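Local atomic coordinates of dipicolinate synthase subunit B (Bacillus halodurans, PDB entry 3LQK), a protein that probably acts as the flavoprotein-family subunit of dipicolinate synthase, the enzyme that makes the dipicolinic acid of bacterial spores. Residues P70-D73 / K77-P80; T39-H44 / T85-M90; G13-H18 / S110-G115. All coordinates share one frame; numbering follows the deposited sequence.

The three contacts gather round the parallel part of the mixed sheet, strands 37-41, 9-13 and 89-95, and they are nested along the chain: contact 1 falls inside the loop closed by contact 2, itself inside the loop closed by contact 3. Centres are about 7 Å apart for contacts 1 and 2, about 9 Å for 2 and 3, and about 11 Å for 1 and 3. Contact 1 lies beside edge strand 37-41, contact 2 lies over one face of the sheet, and contact 3 joins the end of strand 9-13 to helix 111-121. Probable hydrogen bonds F41 O to L14 N and V72 N to P40 O join contact 2 to contacts 3 and 1. All three pack round one edge of a Rossmann-like alpha/beta fold.

Contact 1: P70-D73 / K77-P80; sequences PIVD and KAEP
K77 reaches back along the connecting turn to meet D73 while V72 turns one methyl against the K77-A78 peptide, so the two segments touch through a polar side and an apolar one. The lysine is extended beyond CG, and this carries NZ to within 3.0 Å of D73 OD1 in a salt bridge. The ammonium approaches the syn side of that oxygen, 21° out of the carboxylate plane. The two side chains cross obliquely, and the lysine methylenes come along with the charge: K77 CD lies 3.5 Å from D73 OD1. The carboxylate gets there because D73 CG stands between the backbone N and the carbonyl carbon (chi1 64°), which swings the group back toward the lysine although the CB bond itself leaves in the other direction. Its other oxygen, OD2, accepts from V46 N, and this second bond should restrict rotation of the carboxylate.

The segment 70-73 runs beside edge strand 37-41 of the sheet, where V72 makes backbone hydrogen bonds with P40 and V42, and the short helix 75-78 follows, packing A78 on F41 of that strand. On the apolar side V72 CG1, anti to the backbone N (chi1 179°), points at the helix backbone and lies 3.5 Å from A78 N. The same methyl packs 3.8 Å from A78 CB and also meets K77 CB. V72, a buried residue, also touches T39, F41 and F81.

A water links the two segments: it donates to I71 O at 2.7 Å and accepts from K77 NZ at 3.0 Å.

Contact 2: T39-H44 / T85-M90; sequences TPFVTH and TPLDCM
F41 and M90 meet through two different first torsions. In F41, CG lies anti to the carbonyl carbon and beside the backbone N (chi1 -72°), and the ring extends toward the segment 85-90. M90, a selenomethionine, has CG anti to its backbone N, and a bend at chi2 (77°) brings the selenium and terminal methyl over one face of that ring.

SE stands 4.0 Å above the plane of the F41 ring and is offset toward the rim, on the side of CD2 and CE2. Its line to the ring centroid leans 16° from the normal, a Met-aromatic contact in which selenium takes the place of sulfur. The methyl continues over the same face toward the root of the phenylalanine side chain, with M90 CE 3.9 Å from F41 CG and 4.0 Å from F41 CB; a CH-pi contact puts CE 4.2 Å from the centroid of the F41 ring.

These residues sit on strands 37-41 and 89-95, which both pair in parallel with strand 9-13 lying between them. The contact therefore spans the middle strand, at the level where helix 111-121 packs against the sheet: V112 touches both F41 and M90, and T119 touches M90 and L87.

L87, just before strand 89-95, comes from the direction opposite to F41. Its CD1 approaches the far end of the ring obliquely, at 4.2 Å from F41 CE2 and equally close to CZ. F41 is buried, and an edge-to-face contact with F81 adds a second aromatic residue to the surroundings of M90 and L87 at its ring.

Contact 3: G13-H18 / S110-G115; sequences GLTGSH and SPVLMG. With PO4 (phosphate ion), chain B.
V112, in the first turn of helix 111-121, packs on the backbone where the chain leaves the sheet at the end of strand 9-13, in the Rossmann-like alpha/beta fold of the flavoprotein family. The packing is van der Waals contact made by both methyls. CG1, anti to the backbone N (chi1 176°), lies 4.0 Å from T15 CG2, the two side chains crossing at about a right angle, while CG2 rests against the backbone of L14, 3.6 Å from L14 O. G13 supplies backbone only: its CA lies 4.0 Å from V112 CG2.

Polar interactions hold each segment separately. S110 is the N-cap of the helix, its OG accepting from L113 N at 3.2 Å in a nearly straight bond (168°). T15 OG1 is hydrogen-bonded to P94 O and T96 N, at the end of strand 89-95, leaving CG2 for the valine.

Past T15 the loop binds a phosphate ion, probably from the crystallisation liquor, which S99 OG and N98 ND2 also hold. In a protein of the flavoprotein family such a site may mark where a flavin phosphate would lie. G16 N donates to phosphate O3 at 2.9 Å, with T15 CB 3.6 Å from that same oxygen.

Contact 1: P70-D73 / K77-P80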
loop_
_atom_site.group_PDB
_atom_site.type_symbol
_atom_site.label_atom_id
_atom_site.label_comp_id
_atom_site.label_asym_id
_atom_site.label_seq_id
_atom_site.Cartn_x
_atom_site.Cartn_y
_atom_site.Cartn_z
ATOM N N PRO A 70 -31.033 22.435 4.176
ATOM C CA PRO A 70 -30.241 22.947 3.058
ATOM C C PRO A 70 -29.201 21.932 2.534
ATOM O O PRO A 70 -28.475 21.274 3.327
ATOM C CB PRO A 70 -29.543 24.170 3.653
ATOM C CG PRO A 70 -30.427 24.610 4.730
ATOM C CD PRO A 70 -30.997 23.358 5.323
ATOM N N ILE A 71 -29.164 21.809 1.203
ATOM C CA ILE A 71 -28.235 20.955 0.495
ATOM C C ILE A 71 -26.811 21.496 0.680
ATOM O O ILE A 71 -26.545 22.666 0.455
ATOM C CB ILE A 71 -28.610 20.937 -0.989
ATOM C CG1 ILE A 71 -30.003 20.281 -1.116
ATOM C CG2 ILE A 71 -27.514 20.189 -1.842
ATOM C CD1 ILE A 71 -30.554 20.163 -2.499
ATOM N N VAL A 72 -25.908 20.662 1.173
ATOM C CA VAL A 72 -24.542 21.086 1.380
ATOM C C VAL A 72 -23.788 20.812 0.081
ATOM O O VAL A 72 -23.495 19.654 -0.262
ATOM C CB VAL A 72 -23.899 20.355 2.552
ATOM C CG1 VAL A 72 -22.484 20.803 2.705
ATOM C CG2 VAL A 72 -24.686 20.566 3.853
ATOM N N ASP A 73 -23.484 21.886 -0.636
ATOM C CA ASP A 73 -22.886 21.811 -1.936
ATOM C C ASP A 73 -21.579 22.583 -2.080
ATOM O O ASP A 73 -21.172 22.852 -3.180
ATOM C CB ASP A 73 -23.871 22.290 -2.979
ATOM C CG ASP A 73 -24.251 23.764 -2.830
ATOM O OD1 ASP A 73 -23.927 24.403 -1.800
ATOM O OD2 ASP A 73 -24.907 24.264 -3.781
ATOM N N LYS A 77 -19.829 25.110 3.418
ATOM C CA LYS A 77 -21.041 24.580 4.051
ATOM C C LYS A 77 -20.827 23.229 4.768
ATOM O O LYS A 77 -21.545 22.901 5.737
ATOM C CB LYS A 77 -22.160 24.442 3.004
ATOM C CG LYS A 77 -22.922 25.765 2.695
ATOM C CD LYS A 77 -23.816 25.577 1.470
ATOM C CE LYS A 77 -24.485 26.894 0.998
ATOM N NZ LYS A 77 -25.151 26.659 -0.324
ATOM N N ALA A 78 -19.859 22.444 4.297
ATOM C CA ALA A 78 -19.603 21.093 4.826
ATOM C C ALA A 78 -18.780 21.119 6.067
ATOM O O ALA A 78 -18.937 20.277 6.934
ATOM C CB ALA A 78 -18.902 20.201 3.766
ATOM N N GLU A 79 -17.888 22.096 6.174
ATOM C CA GLU A 79 -16.914 22.105 7.261
ATOM C C GLU A 79 -17.464 22.166 8.705
ATOM O O GLU A 79 -16.894 21.538 9.611
ATOM C CB GLU A 79 -15.897 23.228 6.997
ATOM C CG GLU A 79 -14.708 23.269 7.980
ATOM C CD GLU A 79 -15.043 23.998 9.309
ATOM O OE1 GLU A 79 -16.082 24.737 9.390
ATOM O OE2 GLU A 79 -14.273 23.767 10.285
ATOM N N PRO A 80 -18.535 22.936 8.937
ATOM C CA PRO A 80 -19.132 23.007 10.277
ATOM C C PRO A 80 -19.702 21.718 10.801
ATOM O O PRO A 80 -19.914 21.618 11.988
ATOM C CB PRO A 80 -20.258 24.004 10.128
ATOM C CG PRO A 80 -19.780 24.885 8.939
ATOM C CD PRO A 80 -19.137 23.897 8.007
HETATM O O HOH W 1 -27.359 25.182 1.142
#

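Contact 2: T39-H44 / T85-M90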
loop_
_atom_site.group_PDB
_atom_site.type_symbol
_atom_site.label_atom_id
_atom_site.label_comp_id
_atom_site.label_asym_id
_atom_site.label_seq_id
_atom_site.Cartn_x
_atom_site.Cartn_y
_atom_site.Cartn_z
ATOM N N THR A 39 -29.578 15.606 6.172
ATOM C CA THR A 39 -28.913 16.645 5.422
ATOM C C THR A 39 -28.274 16.115 4.156
ATOM O O THR A 39 -27.352 15.288 4.242
ATOM C CB THR A 39 -27.851 17.295 6.269
ATOM O OG1 THR A 39 -28.491 17.894 7.395
ATOM C CG2 THR A 39 -27.061 18.396 5.456
ATOM N N PRO A 40 -28.720 16.588 2.980
ATOM C CA PRO A 40 -28.086 16.155 1.732
ATOM C C PRO A 40 -26.758 16.876 1.465
ATOM O O PRO A 40 -26.626 18.103 1.724
ATOM C CB PRO A 40 -29.127 16.495 0.651
ATOM C CG PRO A 40 -30.333 17.026 1.418
ATOM C CD PRO A 40 -29.817 17.528 2.708
ATOM N N PHE A 41 -25.792 16.107 0.997
ATOM C CA PHE A 41 -24.494 16.609 0.543
ATOM C C PHE A 41 -24.278 16.230 -0.928
ATOM O O PHE A 41 -24.577 15.103 -1.323
ATOM C CB PHE A 41 -23.362 15.968 1.331
ATOM C CG PHE A 41 -23.226 16.439 2.749
ATOM C CD1 PHE A 41 -22.112 17.125 3.147
ATOM C CD2 PHE A 41 -24.151 16.074 3.702
ATOM C CE1 PHE A 41 -21.948 17.519 4.469
ATOM C CE2 PHE A 41 -24.030 16.510 5.014
ATOM C CZ PHE A 41 -22.922 17.236 5.394
ATOM N N VAL A 42 -23.769 17.142 -1.741
ATOM C CA VAL A 42 -23.564 16.888 -3.169
ATOM C C VAL A 42 -22.195 17.392 -3.602
ATOM O O VAL A 42 -21.511 18.048 -2.838
ATOM C CB VAL A 42 -24.663 17.504 -4.053
ATOM C CG1 VAL A 42 -26.040 16.791 -3.849
ATOM C CG2 VAL A 42 -24.739 19.020 -3.881
ATOM N N THR A 43 -21.756 17.031 -4.802
ATOM C CA THR A 43 -20.322 17.116 -5.096
ATOM C C THR A 43 -20.016 18.437 -5.761
ATOM O O THR A 43 -18.859 18.853 -5.813
ATOM C CB THR A 43 -19.805 15.980 -5.984
ATOM O OG1 THR A 43 -20.626 15.910 -7.156
ATOM C CG2 THR A 43 -19.813 14.610 -5.232
ATOM N N HIS A 44 -21.045 19.107 -6.254
ATOM C CA HIS A 44 -20.832 20.425 -6.845
ATOM C C HIS A 44 -21.958 21.337 -6.477
ATOM O O HIS A 44 -23.028 20.863 -6.066
ATOM C CB HIS A 44 -20.802 20.307 -8.360
ATOM C CG HIS A 44 -19.637 19.535 -8.860
ATOM N ND1 HIS A 44 -18.366 20.076 -8.921
ATOM C CD2 HIS A 44 -19.534 18.256 -9.315
ATOM C CE1 HIS A 44 -17.528 19.156 -9.380
ATOM N NE2 HIS A 44 -18.209 18.045 -9.627
ATOM N N THR A 85 -22.018 21.427 14.000
ATOM C CA THR A 85 -23.305 20.727 13.785
ATOM C C THR A 85 -23.042 19.252 13.434
ATOM O O THR A 85 -23.281 18.838 12.322
ATOM C CB THR A 85 -24.145 21.389 12.668
ATOM O OG1 THR A 85 -23.414 21.398 11.424
ATOM C CG2 THR A 85 -24.566 22.892 13.036
ATOM N N PRO A 86 -22.502 18.488 14.378
ATOM C CA PRO A 86 -22.007 17.159 14.030
ATOM C C PRO A 86 -23.133 16.190 13.670
ATOM O O PRO A 86 -24.182 16.232 14.258
ATOM C CB PRO A 86 -21.312 16.706 15.312
ATOM C CG PRO A 86 -21.936 17.554 16.407
ATOM C CD PRO A 86 -22.129 18.865 15.753
ATOM N N LEU A 87 -22.896 15.356 12.669
ATOM C CA LEU A 87 -23.810 14.310 12.306
ATOM C C LEU A 87 -23.644 13.134 13.259
ATOM O O LEU A 87 -22.576 12.864 13.747
ATOM C CB LEU A 87 -23.503 13.831 10.882
ATOM C CG LEU A 87 -23.623 14.879 9.800
ATOM C CD1 LEU A 87 -23.059 14.415 8.500
ATOM C CD2 LEU A 87 -25.135 15.373 9.610
ATOM N N ASP A 88 -24.695 12.413 13.487
ATOM C CA ASP A 88 -24.593 11.055 14.061
ATOM C C ASP A 88 -24.126 9.978 13.075
ATOM O O ASP A 88 -23.615 8.916 13.471
ATOM C CB ASP A 88 -25.949 10.665 14.671
ATOM C CG ASP A 88 -26.419 11.682 15.748
ATOM O OD1 ASP A 88 -25.647 11.930 16.715
ATOM O OD2 ASP A 88 -27.498 12.312 15.573
ATOM N N CYS A 89 -24.308 10.228 11.787
ATOM C CA CYS A 89 -23.842 9.306 10.800
ATOM C C CYS A 89 -23.828 9.995 9.464
ATOM O O CYS A 89 -24.706 10.803 9.139
ATOM C CB CYS A 89 -24.806 8.097 10.751
ATOM S SG CYS A 89 -24.404 6.788 9.488
HETATM N N MSE A 90 -22.858 9.632 8.649
HETATM C CA MSE A 90 -22.803 10.129 7.315
HETATM C C MSE A 90 -22.940 8.958 6.378
HETATM O O MSE A 90 -22.206 7.970 6.512
HETATM C CB MSE A 90 -21.452 10.816 7.101
HETATM C CG MSE A 90 -21.170 11.293 5.685
HETATM SE SE MSE A 90 -22.109 12.917 5.232
HETATM C CE MSE A 90 -21.892 12.797 3.343
#

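Contact 3: G13-H18 / S110-G115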
loop_
_atom_site.group_PDB
_atom_site.type_symbol
_atom_site.label_atom_id
_atom_site.label_comp_id
_atom_site.label_asym_id
_atom_site.label_seq_id
_atom_site.Cartn_x
_atom_site.Cartn_y
_atom_site.Cartn_z
ATOM N N GLY A 13 -24.848 11.956 1.390
ATOM C CA GLY A 13 -24.111 12.390 0.219
ATOM C C GLY A 13 -24.251 11.508 -0.989
ATOM O O GLY A 13 -24.238 10.275 -0.918
ATOM N N LEU A 14 -24.377 12.176 -2.120
ATOM C CA LEU A 14 -24.589 11.574 -3.426
ATOM C C LEU A 14 -23.393 11.861 -4.275
ATOM O O LEU A 14 -22.929 13.032 -4.401
ATOM C CB LEU A 14 -25.829 12.189 -4.036
ATOM C CG LEU A 14 -27.059 12.160 -3.101
ATOM C CD1 LEU A 14 -28.124 13.211 -3.487
ATOM C CD2 LEU A 14 -27.673 10.786 -3.172
ATOM N N THR A 15 -22.852 10.818 -4.868
ATOM C CA THR A 15 -21.771 11.051 -5.827
ATOM C C THR A 15 -22.127 10.544 -7.240
ATOM O O THR A 15 -22.954 9.667 -7.382
ATOM C CB THR A 15 -20.438 10.383 -5.350
ATOM O OG1 THR A 15 -20.547 8.952 -5.419
ATOM C CG2 THR A 15 -20.053 10.815 -3.928
ATOM N N GLY A 16 -21.411 11.016 -8.254
ATOM C CA GLY A 16 -21.518 10.439 -9.604
ATOM C C GLY A 16 -22.603 11.145 -10.406
ATOM O O GLY A 16 -23.033 12.211 -10.003
ATOM N N SER A 17 -23.078 10.540 -11.506
ATOM C CA SER A 17 -24.135 11.167 -12.363
ATOM C C SER A 17 -25.511 11.356 -11.657
ATOM O O SER A 17 -26.030 10.430 -10.983
ATOM C CB SER A 17 -24.343 10.368 -13.655
ATOM O OG SER A 17 -25.468 10.866 -14.383
ATOM N N HIS A 18 -26.098 12.545 -11.871
ATOM C CA HIS A 18 -27.388 12.936 -11.263
ATOM C C HIS A 18 -28.500 11.902 -11.553
ATOM O O HIS A 18 -29.475 11.810 -10.819
ATOM C CB HIS A 18 -27.915 14.321 -11.750
ATOM C CG HIS A 18 -26.939 15.479 -11.686
ATOM N ND1 HIS A 18 -27.043 16.575 -12.533
ATOM C CD2 HIS A 18 -25.865 15.722 -10.889
ATOM C CE1 HIS A 18 -26.071 17.430 -12.266
ATOM N NE2 HIS A 18 -25.338 16.935 -11.279
ATOM N N SER A 110 -14.291 17.267 -2.024
ATOM C CA SER A 110 -15.638 17.536 -2.415
ATOM C C SER A 110 -16.429 17.715 -1.147
ATOM O O SER A 110 -15.999 17.247 -0.074
ATOM C CB SER A 110 -16.240 16.383 -3.261
ATOM O OG SER A 110 -16.751 15.339 -2.385
ATOM N N PRO A 111 -17.586 18.381 -1.262
ATOM C CA PRO A 111 -18.397 18.569 -0.104
ATOM C C PRO A 111 -18.806 17.221 0.570
ATOM O O PRO A 111 -18.820 17.123 1.802
ATOM C CB PRO A 111 -19.580 19.414 -0.622
ATOM C CG PRO A 111 -19.104 20.045 -1.897
ATOM C CD PRO A 111 -18.177 19.018 -2.472
ATOM N N VAL A 112 -19.065 16.190 -0.215
ATOM C CA VAL A 112 -19.411 14.880 0.310
ATOM C C VAL A 112 -18.272 14.284 1.140
ATOM O O VAL A 112 -18.448 13.796 2.250
ATOM C CB VAL A 112 -19.833 13.904 -0.857
ATOM C CG1 VAL A 112 -20.095 12.488 -0.322
ATOM C CG2 VAL A 112 -21.141 14.370 -1.578
ATOM N N LEU A 113 -17.068 14.332 0.599
ATOM C CA LEU A 113 -15.921 13.743 1.283
ATOM C C LEU A 113 -15.588 14.576 2.487
ATOM O O LEU A 113 -15.064 14.057 3.476
ATOM C CB LEU A 113 -14.727 13.641 0.339
ATOM C CG LEU A 113 -14.946 12.668 -0.829
ATOM C CD1 LEU A 113 -13.774 12.746 -1.743
ATOM C CD2 LEU A 113 -15.198 11.209 -0.352
HETATM N N MSE A 114 -15.872 15.876 2.430
HETATM C CA MSE A 114 -15.635 16.706 3.638
HETATM C C MSE A 114 -16.619 16.352 4.729
HETATM O O MSE A 114 -16.249 16.275 5.892
HETATM C CB MSE A 114 -15.663 18.183 3.276
HETATM C CG MSE A 114 -15.524 19.118 4.424
HETATM SE SE MSE A 114 -13.728 18.947 5.243
HETATM C CE MSE A 114 -12.679 19.684 3.819
ATOM N N GLY A 115 -17.890 16.062 4.364
ATOM C CA GLY A 115 -18.838 15.573 5.342
ATOM C C GLY A 115 -18.369 14.285 6.040
ATOM O O GLY A 115 -18.485 14.134 7.263
HETATM P P PO4 B . -17.429 11.574 -8.799
HETATM O O1 PO4 B . -17.766 10.582 -9.905
HETATM O O2 PO4 B . -16.763 12.823 -9.353
HETATM O O3 PO4 B . -18.669 12.057 -8.060
HETATM O O4 PO4 B . -16.477 10.936 -7.822
#